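Local coordinates for ricin B-related lectin (Polyporus squamosus, PDB 5MUA), which binds galactose through a beta-trefoil lectin domain and carries a papain-like, calcium-dependent cysteine protease domain that takes up the inhibitor E-64, at residues Ile8-Ser13 and Gln147-Thr152; Ala165-Phe170 and Lys280-Leu285; Ala233-Leu238 and Trp252-Gly257; His248-Phe253 and Ala274-Tyr279. One frame throughout, in Å; residues are numbered along the deposited sequence. Where two conformers were deposited one is given.

Contact 1. Residues Ile8-Ser13 and Gln147-Thr152; sequences IYYIAS and QKLSQT
Residues Ile-8 to Tyr-10 run antiparallel to 147-150, Tyr-9 facing Lys-148 as a non-hydrogen-bonded pair and Tyr-10 facing Gln-147 as a hydrogen-bonded pair; the first strand of the trefoil lectin region thus meets its last. Tyr-10 N donates to Gln-147 O, and Gln-147 N to Tyr-10 O, each over 3.1 Å. At Leu-149 the second strand breaks its regular path. Leu-149 N still reaches Ile-8 O (2.7 Å, 166° at the hydrogen), but the N-H of Ile-8 goes to a side chain, Ser-150 OG, at 2.9 Å. Ser-150 holds this hydroxyl between its own N and carbonyl carbon (chi1 51°). Beside it, Leu-149 sets its CD1 methyl squarely over the centre of the Tyr-10 ring, 3.6 Å from the centroid and only 1° off the normal, a textbook CH-pi contact; CD2 reaches the rim at CE2. Gln-147, fully extended, runs alongside Tyr-10 and brings OE1 in plane to the ring edge, 3.6 Å from Tyr-10 CD2. Tyr-9 takes the other face of the sheet, its CE2 3.8 Å from Lys-148 CB, while Lys-148 NZ leads off to Gln-4. The Tyr-10 hydroxyl is held by Asp-43 and Arg-256, and that of Tyr-9 by Gly-5 and Gln-4. The serine therefore supplies the acceptor that the broken strand lacks, and both buried tyrosines have their rings packed and their hydroxyls satisfied.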
# COMPACT_ATOMS: atom_id res chain seq x y z
N ILE B 8 -14.95 19.01 4.60
CA ILE B 8 -14.97 18.42 5.96
C ILE B 8 -14.52 19.52 6.87
O ILE B 8 -13.55 20.27 6.55
CB ILE B 8 -14.02 17.20 6.08
CG1 ILE B 8 -14.53 16.12 5.09
CG2 ILE B 8 -13.97 16.70 7.49
CD1 ILE B 8 -13.54 14.99 4.81
N TYR B 9 -15.25 19.67 7.99
CA TYR B 9 -15.08 20.80 8.87
C TYR B 9 -15.18 20.46 10.33
O TYR B 9 -15.86 19.49 10.71
CB TYR B 9 -16.19 21.78 8.60
CG TYR B 9 -16.27 22.33 7.25
CD1 TYR B 9 -17.02 21.72 6.25
CD2 TYR B 9 -15.66 23.55 6.97
CE1 TYR B 9 -17.09 22.27 5.02
CE2 TYR B 9 -15.77 24.16 5.73
CZ TYR B 9 -16.51 23.52 4.73
OH TYR B 9 -16.60 24.11 3.49
N TYR B 10 -14.53 21.24 11.17
CA TYR B 10 -14.97 21.38 12.57
C TYR B 10 -16.04 22.44 12.56
O TYR B 10 -15.97 23.43 11.77
CB TYR B 10 -13.84 21.92 13.47
CG TYR B 10 -12.63 21.03 13.69
CD1 TYR B 10 -12.76 19.71 14.10
CD2 TYR B 10 -11.34 21.60 13.62
CE1 TYR B 10 -11.62 18.93 14.33
CE2 TYR B 10 -10.19 20.84 13.89
CZ TYR B 10 -10.33 19.51 14.22
OH TYR B 10 -9.21 18.71 14.50
N ILE B 11 -17.07 22.23 13.36
CA ILE B 11 -18.14 23.23 13.51
C ILE B 11 -18.03 23.68 14.97
O ILE B 11 -18.36 22.93 15.89
CB ILE B 11 -19.52 22.61 13.24
CG1 ILE B 11 -19.59 21.93 11.85
CG2 ILE B 11 -20.62 23.68 13.38
CD1 ILE B 11 -20.90 21.21 11.57
N ALA B 12 -17.53 24.90 15.20
CA ALA B 12 -17.30 25.37 16.56
C ALA B 12 -18.33 26.44 16.91
O ALA B 12 -18.72 27.22 16.05
CB ALA B 12 -15.91 26.02 16.69
N SER B 13 -18.66 26.47 18.18
CA SER B 13 -19.58 27.56 18.70
C SER B 13 -18.88 28.89 18.67
O SER B 13 -17.77 28.99 19.13
CB SER B 13 -19.99 27.27 20.13
OG SER B 13 -20.84 28.30 20.62
N GLN B 147 -14.14 25.46 10.33
CA GLN B 147 -12.75 25.38 9.93
C GLN B 147 -12.63 24.25 8.92
O GLN B 147 -12.93 23.14 9.26
CB GLN B 147 -11.89 25.11 11.16
CG GLN B 147 -10.46 24.87 10.70
CD GLN B 147 -9.47 24.60 11.78
OE1 GLN B 147 -9.74 24.76 12.96
NE2 GLN B 147 -8.32 24.14 11.38
N LYS B 148 -12.20 24.55 7.71
CA LYS B 148 -12.10 23.54 6.64
C LYS B 148 -10.90 22.69 6.90
O LYS B 148 -9.83 23.19 7.20
CB LYS B 148 -11.95 24.18 5.28
CG LYS B 148 -12.16 23.16 4.16
CD LYS B 148 -12.18 23.81 2.78
CE LYS B 148 -10.81 24.42 2.43
NZ LYS B 148 -10.87 25.02 1.07
N LEU B 149 -11.08 21.38 6.84
CA LEU B 149 -10.03 20.40 7.09
C LEU B 149 -9.77 19.58 5.85
O LEU B 149 -8.98 18.61 5.92
CB LEU B 149 -10.49 19.51 8.23
CG LEU B 149 -10.89 20.29 9.48
CD1 LEU B 149 -11.40 19.34 10.50
CD2 LEU B 149 -9.75 21.09 10.10
N SER B 150 -10.46 19.84 4.75
CA SER B 150 -10.36 19.08 3.50
C SER B 150 -9.76 19.90 2.37
O SER B 150 -9.70 21.13 2.44
CB SER B 150 -11.75 18.60 3.03
OG SER B 150 -12.65 19.68 3.00
N GLN B 151 -9.27 19.19 1.34
CA GLN B 151 -8.80 19.73 0.10
C GLN B 151 -9.35 18.88 -1.01
O GLN B 151 -9.48 17.68 -0.84
CB GLN B 151 -7.28 19.71 0.04
CG GLN B 151 -6.65 20.62 1.01
CD GLN B 151 -6.74 22.07 0.55
OE1 GLN B 151 -5.90 22.53 -0.23
NE2 GLN B 151 -7.78 22.78 0.98
N THR B 152 -9.72 19.51 -2.10
CA THR B 152 -10.04 18.76 -3.32
C THR B 152 -8.81 18.18 -3.98
O THR B 152 -7.66 18.56 -3.68
CB THR B 152 -10.82 19.59 -4.35
OG1 THR B 152 -9.97 20.57 -4.92
CG2 THR B 152 -12.06 20.27 -3.68

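Contact 2. Residues Ala165-Phe170 and Lys280-Leu285; sequences ALRQDF and KAYFGL
Tyr-282, a wall residue of the E64 pocket, sits at a classic beta bulge, where it and Phe-283 both face Phe-240, and 165-170 pairs with the chain around it. Leu-166 and Ala-281 form a parallel bridge: Ala-281 N donates to Ala-165 O, nearly straight at 175° over 2.9 Å, and Arg-167 N donates to Ala-281 O, also over 2.9 Å. Both donors lie on carbonyl lone pairs. A type I turn from Arg-167 to Phe-170 then carries the chain round the corner. Inside it Arg-167 grips Asp-169 side-on, NE to OD1 and NH2 to OD2, each at 2.9 Å; OD1 uses its syn lone pair, whereas OD2 is met from above the carboxylate plane. This salt bridge lies alongside Tyr-282, whose CB is 3.5 Å from Asp-169 OD1. Phe-170, with CG anti to its backbone N (chi1 180°), swings its ring across the bulge to put CE1 3.7 Å from Ala-281 CB and 3.4 Å from Gly-284 N, while Leu-166 CD2 lies centred over one ring face. A water donates to both Asp-169 O and Tyr-282 O. Salt bridge and water together probably stiffen the turn beside Tyr-282, while the phenyl ring shields the bulged backbone.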
# COMPACT_ATOMS: atom_id res chain seq x y z
N ALA B 165 9.96 20.96 -4.38
CA ALA B 165 10.67 19.67 -4.17
C ALA B 165 10.52 18.76 -5.40
O ALA B 165 10.58 17.54 -5.22
CB ALA B 165 10.08 19.00 -2.91
N LEU B 166 10.29 19.31 -6.60
CA LEU B 166 10.05 18.50 -7.79
C LEU B 166 11.17 18.66 -8.82
O LEU B 166 11.74 19.75 -8.98
CB LEU B 166 8.80 18.95 -8.48
CG LEU B 166 7.61 19.07 -7.57
CD1 LEU B 166 6.46 19.60 -8.42
CD2 LEU B 166 7.26 17.79 -6.87
N ARG B 167 11.45 17.58 -9.52
CA ARG B 167 12.23 17.59 -10.73
C ARG B 167 11.37 18.11 -11.88
O ARG B 167 10.14 18.07 -11.80
CB ARG B 167 12.69 16.14 -11.08
CG ARG B 167 13.61 15.54 -10.01
CD ARG B 167 13.82 14.00 -10.14
NE ARG B 167 14.02 13.64 -11.53
CZ ARG B 167 15.19 13.44 -12.12
NH1 ARG B 167 16.33 13.51 -11.44
NH2 ARG B 167 15.22 13.16 -13.41
N GLN B 168 12.02 18.49 -12.96
CA GLN B 168 11.37 18.94 -14.21
C GLN B 168 10.51 17.91 -14.82
O GLN B 168 9.50 18.22 -15.44
CB GLN B 168 12.40 19.42 -15.29
CG GLN B 168 13.15 20.67 -14.91
CD GLN B 168 13.73 21.55 -16.09
OE1 GLN B 168 14.51 21.10 -16.96
NE2 GLN B 168 13.33 22.83 -16.08
N ASP B 169 10.88 16.65 -14.63
CA ASP B 169 10.16 15.56 -15.20
C ASP B 169 9.10 14.95 -14.28
O ASP B 169 8.52 13.87 -14.60
CB ASP B 169 11.16 14.47 -15.69
CG ASP B 169 11.95 13.82 -14.57
OD1 ASP B 169 11.88 14.19 -13.38
OD2 ASP B 169 12.73 12.87 -14.85
N PHE B 170 8.78 15.66 -13.20
CA PHE B 170 7.84 15.14 -12.21
C PHE B 170 6.50 14.88 -12.87
O PHE B 170 6.00 15.71 -13.61
CB PHE B 170 7.55 16.19 -11.16
CG PHE B 170 6.58 15.75 -10.10
CD1 PHE B 170 6.95 14.81 -9.19
CD2 PHE B 170 5.35 16.35 -9.97
CE1 PHE B 170 6.09 14.38 -8.19
CE2 PHE B 170 4.52 15.99 -8.96
CZ PHE B 170 4.87 14.98 -8.06
N LYS B 280 14.51 15.29 -4.88
CA LYS B 280 13.62 15.96 -5.78
C LYS B 280 12.82 14.91 -6.50
O LYS B 280 13.40 13.95 -7.06
CB LYS B 280 14.35 16.91 -6.74
CG LYS B 280 15.15 18.02 -6.07
CD LYS B 280 14.22 19.09 -5.45
CE LYS B 280 14.92 20.00 -4.45
NZ LYS B 280 16.03 20.74 -5.09
N ALA B 281 11.51 15.07 -6.44
CA ALA B 281 10.57 14.06 -6.92
C ALA B 281 10.42 13.94 -8.43
O ALA B 281 10.36 14.94 -9.15
CB ALA B 281 9.22 14.21 -6.23
N TYR B 282 10.41 12.70 -8.91
CA TYR B 282 10.03 12.43 -10.28
C TYR B 282 8.67 11.80 -10.42
O TYR B 282 8.07 11.83 -11.52
CB TYR B 282 11.09 11.66 -11.04
CG TYR B 282 11.48 10.34 -10.45
CD1 TYR B 282 10.78 9.15 -10.78
CD2 TYR B 282 12.61 10.22 -9.63
CE1 TYR B 282 11.13 7.94 -10.23
CE2 TYR B 282 12.96 8.98 -9.10
CZ TYR B 282 12.23 7.83 -9.44
OH TYR B 282 12.58 6.61 -8.92
N PHE B 283 8.15 11.25 -9.33
CA PHE B 283 6.89 10.55 -9.33
C PHE B 283 6.13 10.87 -8.03
O PHE B 283 6.70 10.84 -6.95
CB PHE B 283 7.10 9.05 -9.51
CG PHE B 283 5.99 8.22 -9.02
CD1 PHE B 283 4.76 8.27 -9.62
CD2 PHE B 283 6.16 7.37 -7.94
CE1 PHE B 283 3.71 7.51 -9.14
CE2 PHE B 283 5.11 6.59 -7.47
CZ PHE B 283 3.86 6.70 -8.06
N GLY B 284 4.87 11.21 -8.16
CA GLY B 284 3.97 11.27 -7.02
C GLY B 284 2.62 10.62 -7.23
O GLY B 284 2.08 10.64 -8.31
N LEU B 285 2.08 10.04 -6.18
CA LEU B 285 0.76 9.41 -6.21
C LEU B 285 0.00 9.87 -4.98
O LEU B 285 0.57 9.87 -3.91
CB LEU B 285 0.88 7.87 -6.21
CG LEU B 285 -0.39 7.05 -6.05
CD1 LEU B 285 -1.23 7.27 -7.28
CD2 LEU B 285 -0.15 5.54 -5.89
O HOH W 1 8.76 11.20 -14.29

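Contact 3. Residues Ala233-Leu238 and Trp252-Gly257; sequences ALLCGL and WFVERG
The beta hairpin of strands 233-243 and 246-255, in the papain-like domain, is joined here by residues 235-238 and 252-254, far from its turn. Gly-237 and Trp-252 make an antiparallel hydrogen-bonded pair whose two bonds differ. Gly-237 N meets Trp-252 O at 2.8 Å in the carbonyl plane; Trp-252 N reaches Gly-237 O over 3.1 Å, from 52° above the Gly-237 carbonyl plane, so this bond is poorly aligned, and the same oxygen also accepts from Asn-251 ND2. A third, weak bond runs from the indole, Trp-252 NE1 to Leu-238 O. Beyond the pair the strands splay apart, and Leu-235 O and Val-254 N are buried without a polar partner.

Aromatic contacts follow from the torsions. Trp-252 places CG between its backbone N and carbonyl carbon (chi1 62°), which folds the indole back over its partner: Gly-237 CA packs directly on the ring face, 3.4 Å from the centroid of the five-membered ring. Phe-253 brings its ring edge to Leu-235 O, with CE1 at 3.3 Å, and Cys-236 SG makes an oblique sulfur-aromatic contact, 3.8 Å from CZ of the same ring.

Apolar packing fills the splayed end, which helix 153-162 covers through Val-156 and Thr-159, while Val-219 of helix 208-226 touches Cys-236. Leu-235, with CG anti to its N, crosses Val-254 at about a right angle, and its CD2 methyl rests 3.7 Å from Val-254 CG2.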
# COMPACT_ATOMS: atom_id res chain seq x y z
N ALA B 233 -11.46 10.73 0.91
CA ALA B 233 -10.31 9.89 1.15
C ALA B 233 -9.40 10.61 2.08
O ALA B 233 -9.58 11.79 2.36
CB ALA B 233 -9.58 9.60 -0.17
N LEU B 234 -8.42 9.88 2.58
CA LEU B 234 -7.37 10.45 3.41
C LEU B 234 -6.15 10.76 2.57
O LEU B 234 -5.66 9.88 1.81
CB LEU B 234 -6.99 9.46 4.53
CG LEU B 234 -8.08 8.96 5.50
CD1 LEU B 234 -7.47 8.16 6.61
CD2 LEU B 234 -8.98 10.05 6.07
N LEU B 235 -5.63 11.98 2.67
CA LEU B 235 -4.42 12.35 1.93
C LEU B 235 -3.20 11.67 2.48
O LEU B 235 -2.86 11.86 3.61
CB LEU B 235 -4.18 13.87 1.94
CG LEU B 235 -2.95 14.33 1.12
CD1 LEU B 235 -2.99 13.88 -0.35
CD2 LEU B 235 -2.75 15.81 1.24
N CYS B 236 -2.57 10.82 1.66
CA CYS B 236 -1.28 10.26 2.04
C CYS B 236 -0.53 10.08 0.73
O CYS B 236 -0.80 9.17 -0.01
CB CYS B 236 -1.42 8.91 2.75
SG CYS B 236 0.19 8.22 3.22
N GLY B 237 0.38 10.96 0.46
CA GLY B 237 1.17 10.90 -0.77
C GLY B 237 2.31 9.89 -0.75
O GLY B 237 2.88 9.60 0.32
N LEU B 238 2.58 9.38 -1.93
CA LEU B 238 3.79 8.58 -2.24
C LEU B 238 4.64 9.41 -3.20
O LEU B 238 4.08 10.02 -4.15
CB LEU B 238 3.42 7.25 -2.88
CG LEU B 238 4.57 6.35 -3.36
CD1 LEU B 238 5.45 5.97 -2.18
CD2 LEU B 238 3.97 5.09 -3.92
N TRP B 252 4.27 12.00 1.80
CA TRP B 252 4.08 13.42 1.85
C TRP B 252 2.63 13.76 2.13
O TRP B 252 1.70 12.96 1.85
CB TRP B 252 4.52 14.11 0.62
CG TRP B 252 3.78 13.73 -0.66
CD1 TRP B 252 4.12 12.71 -1.52
CD2 TRP B 252 2.65 14.38 -1.25
NE1 TRP B 252 3.23 12.69 -2.60
CE2 TRP B 252 2.35 13.73 -2.46
CE3 TRP B 252 1.85 15.47 -0.86
CZ2 TRP B 252 1.26 14.07 -3.23
CZ3 TRP B 252 0.80 15.83 -1.66
CH2 TRP B 252 0.53 15.16 -2.84
N PHE B 253 2.46 14.98 2.62
CA PHE B 253 1.21 15.45 3.13
C PHE B 253 1.13 16.96 2.93
O PHE B 253 2.14 17.65 2.59
CB PHE B 253 1.16 15.18 4.66
CG PHE B 253 1.18 13.72 5.03
CD1 PHE B 253 0.02 12.96 4.95
CD2 PHE B 253 2.32 13.13 5.46
CE1 PHE B 253 0.05 11.58 5.21
CE2 PHE B 253 2.36 11.77 5.78
CZ PHE B 253 1.22 11.00 5.66
N VAL B 254 -0.06 17.49 3.21
CA VAL B 254 -0.19 18.95 3.38
C VAL B 254 -0.58 19.18 4.79
O VAL B 254 -1.05 18.30 5.48
CB VAL B 254 -1.11 19.66 2.35
CG1 VAL B 254 -0.71 19.36 0.93
CG2 VAL B 254 -2.56 19.30 2.51
N GLU B 255 -0.33 20.40 5.25
CA GLU B 255 -0.43 20.74 6.65
C GLU B 255 -1.81 21.34 6.88
O GLU B 255 -2.26 22.17 6.12
CB GLU B 255 0.62 21.84 7.00
CG GLU B 255 2.07 21.36 7.06
CD GLU B 255 2.29 20.47 8.25
OE1 GLU B 255 1.68 20.69 9.31
OE2 GLU B 255 3.09 19.58 8.16
N ARG B 256 -2.44 20.97 7.98
CA ARG B 256 -3.63 21.68 8.41
C ARG B 256 -3.53 23.15 8.64
O ARG B 256 -4.45 23.87 8.28
CB ARG B 256 -4.25 21.04 9.61
CG ARG B 256 -5.46 20.30 9.10
CD ARG B 256 -6.13 19.78 10.25
NE ARG B 256 -6.74 18.51 10.00
CZ ARG B 256 -7.44 17.92 10.94
NH1 ARG B 256 -7.65 18.61 12.09
NH2 ARG B 256 -8.00 16.75 10.69
N GLY B 257 -2.41 23.58 9.18
CA GLY B 257 -2.22 25.06 9.41
C GLY B 257 -1.94 25.81 8.15
O GLY B 257 -2.05 27.04 8.10

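Contact 4. Residues His248-Phe253 and Ala274-Tyr279; sequences HAYNWF and ANAWDY. With E64 (N-[N-[1-hydroxycarboxyethyl-carbonyl]leucylamino-butyl]-guanidine), chain K.
An aromatic cluster of His-248, Tyr-250, Trp-277 and Tyr-279 backs the E64 pocket, joining strand 246-255 of the papain-like domain to the loop before strand 280-285. His-248 belongs to both. Its ND1 donates to the inhibitor oxygen O2 at 2.9 Å, O2 lying in the imidazole plane, and its NE2 is hydrogen-bonded to Glu-266; as both partners are carboxylate oxygens, the ring is probably protonated. Contact with Cys-208 makes the setting consistent with the active-site histidine of papain-like proteases. His-248 CB sits over the face of Tyr-279, 3.5 Å from the ring centroid. The two rings are near parallel, at 21°, but slid apart so that they barely overlap. Tyr-279 is itself in a cation-pi contact with Lys-243. Two residues further along the strand, Tyr-250 receives the edge of Trp-277 toward its face in an offset edge-to-face pair, planes at 77°, and Trp-277 CZ3 lies 3.9 Å from Tyr-250 CB. Ala-276, Trp-277 and Asp-278 all take the left-handed backbone conformation, consistent with a type I' turn closed by Tyr-279 N donating to Ala-276 O at 2.8 Å, which presents both aromatic side chains to the strand. Tyr-279 CB meets the Tyr-250 phenol end, 3.5 Å from OH. That hydroxyl donates to a water at 2.6 Å, and the water donates in turn to Tyr-279 O at 2.8 Å.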
# COMPACT_ATOMS: atom_id res chain seq x y z
N HIS B 248 15.19 7.73 -3.57
CA HIS B 248 14.53 7.33 -2.31
C HIS B 248 13.05 7.50 -2.48
O HIS B 248 12.64 8.41 -3.19
CB HIS B 248 15.03 8.25 -1.14
CG HIS B 248 14.64 7.83 0.24
ND1 HIS B 248 15.08 6.67 0.86
CD2 HIS B 248 13.89 8.45 1.16
CE1 HIS B 248 14.59 6.59 2.07
NE2 HIS B 248 13.84 7.66 2.28
N ALA B 249 12.31 6.62 -1.78
CA ALA B 249 10.87 6.65 -1.69
C ALA B 249 10.45 7.10 -0.33
O ALA B 249 11.00 6.67 0.66
CB ALA B 249 10.23 5.28 -1.99
N TYR B 250 9.39 7.93 -0.29
CA TYR B 250 8.97 8.56 0.98
C TYR B 250 7.55 9.03 0.78
O TYR B 250 6.94 8.88 -0.33
CB TYR B 250 9.90 9.76 1.39
CG TYR B 250 10.27 10.66 0.24
CD1 TYR B 250 11.25 10.27 -0.69
CD2 TYR B 250 9.64 11.87 0.03
CE1 TYR B 250 11.56 11.06 -1.80
CE2 TYR B 250 9.94 12.68 -1.09
CZ TYR B 250 10.91 12.29 -1.99
OH TYR B 250 11.21 13.08 -3.07
N ASN B 251 6.98 9.50 1.86
CA ASN B 251 5.58 9.93 1.83
C ASN B 251 5.48 11.47 2.00
O ASN B 251 6.44 12.14 2.33
CB ASN B 251 4.79 9.22 2.92
CG ASN B 251 4.77 7.70 2.74
OD1 ASN B 251 5.43 6.95 3.46
ND2 ASN B 251 4.01 7.26 1.77
N TRP B 252 4.27 12.00 1.80
CA TRP B 252 4.08 13.42 1.85
C TRP B 252 2.63 13.76 2.13
O TRP B 252 1.70 12.96 1.85
CB TRP B 252 4.52 14.11 0.62
CG TRP B 252 3.78 13.73 -0.66
CD1 TRP B 252 4.12 12.71 -1.52
CD2 TRP B 252 2.65 14.38 -1.25
NE1 TRP B 252 3.23 12.69 -2.60
CE2 TRP B 252 2.35 13.73 -2.46
CE3 TRP B 252 1.85 15.47 -0.86
CZ2 TRP B 252 1.26 14.07 -3.23
CZ3 TRP B 252 0.80 15.83 -1.66
CH2 TRP B 252 0.53 15.16 -2.84
N PHE B 253 2.46 14.98 2.62
CA PHE B 253 1.21 15.45 3.13
C PHE B 253 1.13 16.96 2.93
O PHE B 253 2.14 17.65 2.59
CB PHE B 253 1.16 15.18 4.66
CG PHE B 253 1.18 13.72 5.03
CD1 PHE B 253 0.02 12.96 4.95
CD2 PHE B 253 2.32 13.13 5.46
CE1 PHE B 253 0.05 11.58 5.21
CE2 PHE B 253 2.36 11.77 5.78
CZ PHE B 253 1.22 11.00 5.66
N ALA B 274 10.80 19.25 6.23
CA ALA B 274 10.32 20.33 5.40
C ALA B 274 10.99 20.33 4.04
O ALA B 274 10.39 20.80 3.09
CB ALA B 274 10.51 21.68 6.12
N ASN B 275 12.21 19.77 3.90
CA ASN B 275 12.97 19.83 2.61
C ASN B 275 13.10 18.48 1.82
O ASN B 275 13.87 18.39 0.85
CB ASN B 275 14.40 20.32 2.89
CG ASN B 275 15.22 19.31 3.72
OD1 ASN B 275 14.68 18.52 4.51
ND2 ASN B 275 16.54 19.31 3.52
N ALA B 276 12.41 17.45 2.30
CA ALA B 276 12.42 16.09 1.63
C ALA B 276 13.89 15.52 1.61
O ALA B 276 14.28 14.77 0.72
CB ALA B 276 11.82 16.20 0.20
N TRP B 277 14.68 15.91 2.62
CA TRP B 277 16.09 15.44 2.73
C TRP B 277 16.86 15.71 1.43
O TRP B 277 17.73 14.95 1.01
CB TRP B 277 16.16 13.95 3.11
CG TRP B 277 15.30 13.66 4.25
CD1 TRP B 277 15.61 13.80 5.56
CD2 TRP B 277 13.93 13.23 4.20
NE1 TRP B 277 14.51 13.48 6.35
CE2 TRP B 277 13.47 13.15 5.53
CE3 TRP B 277 13.05 12.91 3.15
CZ2 TRP B 277 12.16 12.73 5.85
CZ3 TRP B 277 11.75 12.53 3.47
CH2 TRP B 277 11.33 12.44 4.81
N ASP B 278 16.51 16.80 0.76
CA ASP B 278 17.08 17.17 -0.50
C ASP B 278 16.75 16.32 -1.71
O ASP B 278 17.24 16.61 -2.79
CB ASP B 278 18.57 17.44 -0.42
CG ASP B 278 18.90 18.52 0.56
OD1 ASP B 278 18.04 19.35 0.89
OD2 ASP B 278 20.04 18.54 1.00
N TYR B 279 15.81 15.37 -1.57
CA TYR B 279 15.35 14.65 -2.78
C TYR B 279 14.45 15.50 -3.57
O TYR B 279 13.65 16.30 -3.02
CB TYR B 279 14.66 13.32 -2.44
CG TYR B 279 15.61 12.33 -1.77
CD1 TYR B 279 16.58 11.66 -2.51
CD2 TYR B 279 15.52 12.06 -0.42
CE1 TYR B 279 17.45 10.79 -1.89
CE2 TYR B 279 16.38 11.16 0.19
CZ TYR B 279 17.35 10.57 -0.54
OH TYR B 279 18.20 9.67 0.05
C1 E64 K . 16.01 3.16 0.10
O1 E64 K . 15.86 2.10 0.70
O2 E64 K . 16.52 4.20 0.62
C2 E64 K . 15.48 3.28 -1.27
C3 E64 K . 15.84 2.03 -2.08
O3 E64 K . 17.23 2.27 -2.21
C4 E64 K . 15.20 2.00 -3.42
O4 E64 K . 14.23 1.34 -3.63
N1 E64 K . 15.67 2.78 -4.33
C6 E64 K . 15.16 2.89 -5.69
C7 E64 K . 14.34 4.09 -6.11
C8 E64 K . 13.18 4.41 -5.17
C9 E64 K . 12.06 3.40 -5.36
C10 E64 K . 12.73 5.77 -5.49
C11 E64 K . 16.09 2.38 -6.78
O5 E64 K . 16.92 3.19 -7.19
N2 E64 K . 16.01 1.17 -7.26
C12 E64 K . 16.74 0.70 -8.46
C13 E64 K . 15.75 0.28 -9.53
C14 E64 K . 16.37 -0.39 -10.78
C15 E64 K . 16.00 0.39 -12.04
N3 E64 K . 16.24 -0.47 -13.21
C16 E64 K . 15.89 -0.19 -14.46
N4 E64 K . 15.42 1.02 -14.80
N5 E64 K . 15.98 -1.20 -15.40
O HOH W 2 10.92 15.71 -2.95

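Overall arrangement
Contacts 2, 3 and 4 lie together in the papain-like domain, while contact 1 belongs to the trefoil lectin part, its centre about 30 Å from that of contact 2. Contacts 1 and 3 nevertheless touch, Tyr-10 OH lying 2.9 Å from Arg-256 NH1 in a probable hydrogen bond between the two parts. Contacts 3 and 4 share Trp-252 and Phe-253 on strand 246-255. Strand 280-285 continues beside 233-243, with Leu-285 N 2.9 Å from Leu-238 O. Along the chain, contacts 3 and 4 are nested inside the loop that contact 2 closes. The E64 pocket draws Tyr-282 from contact 2 and His-248 and Ala-249 from contact 4; the centres of contacts 2 and 4 are about 10 Å apart.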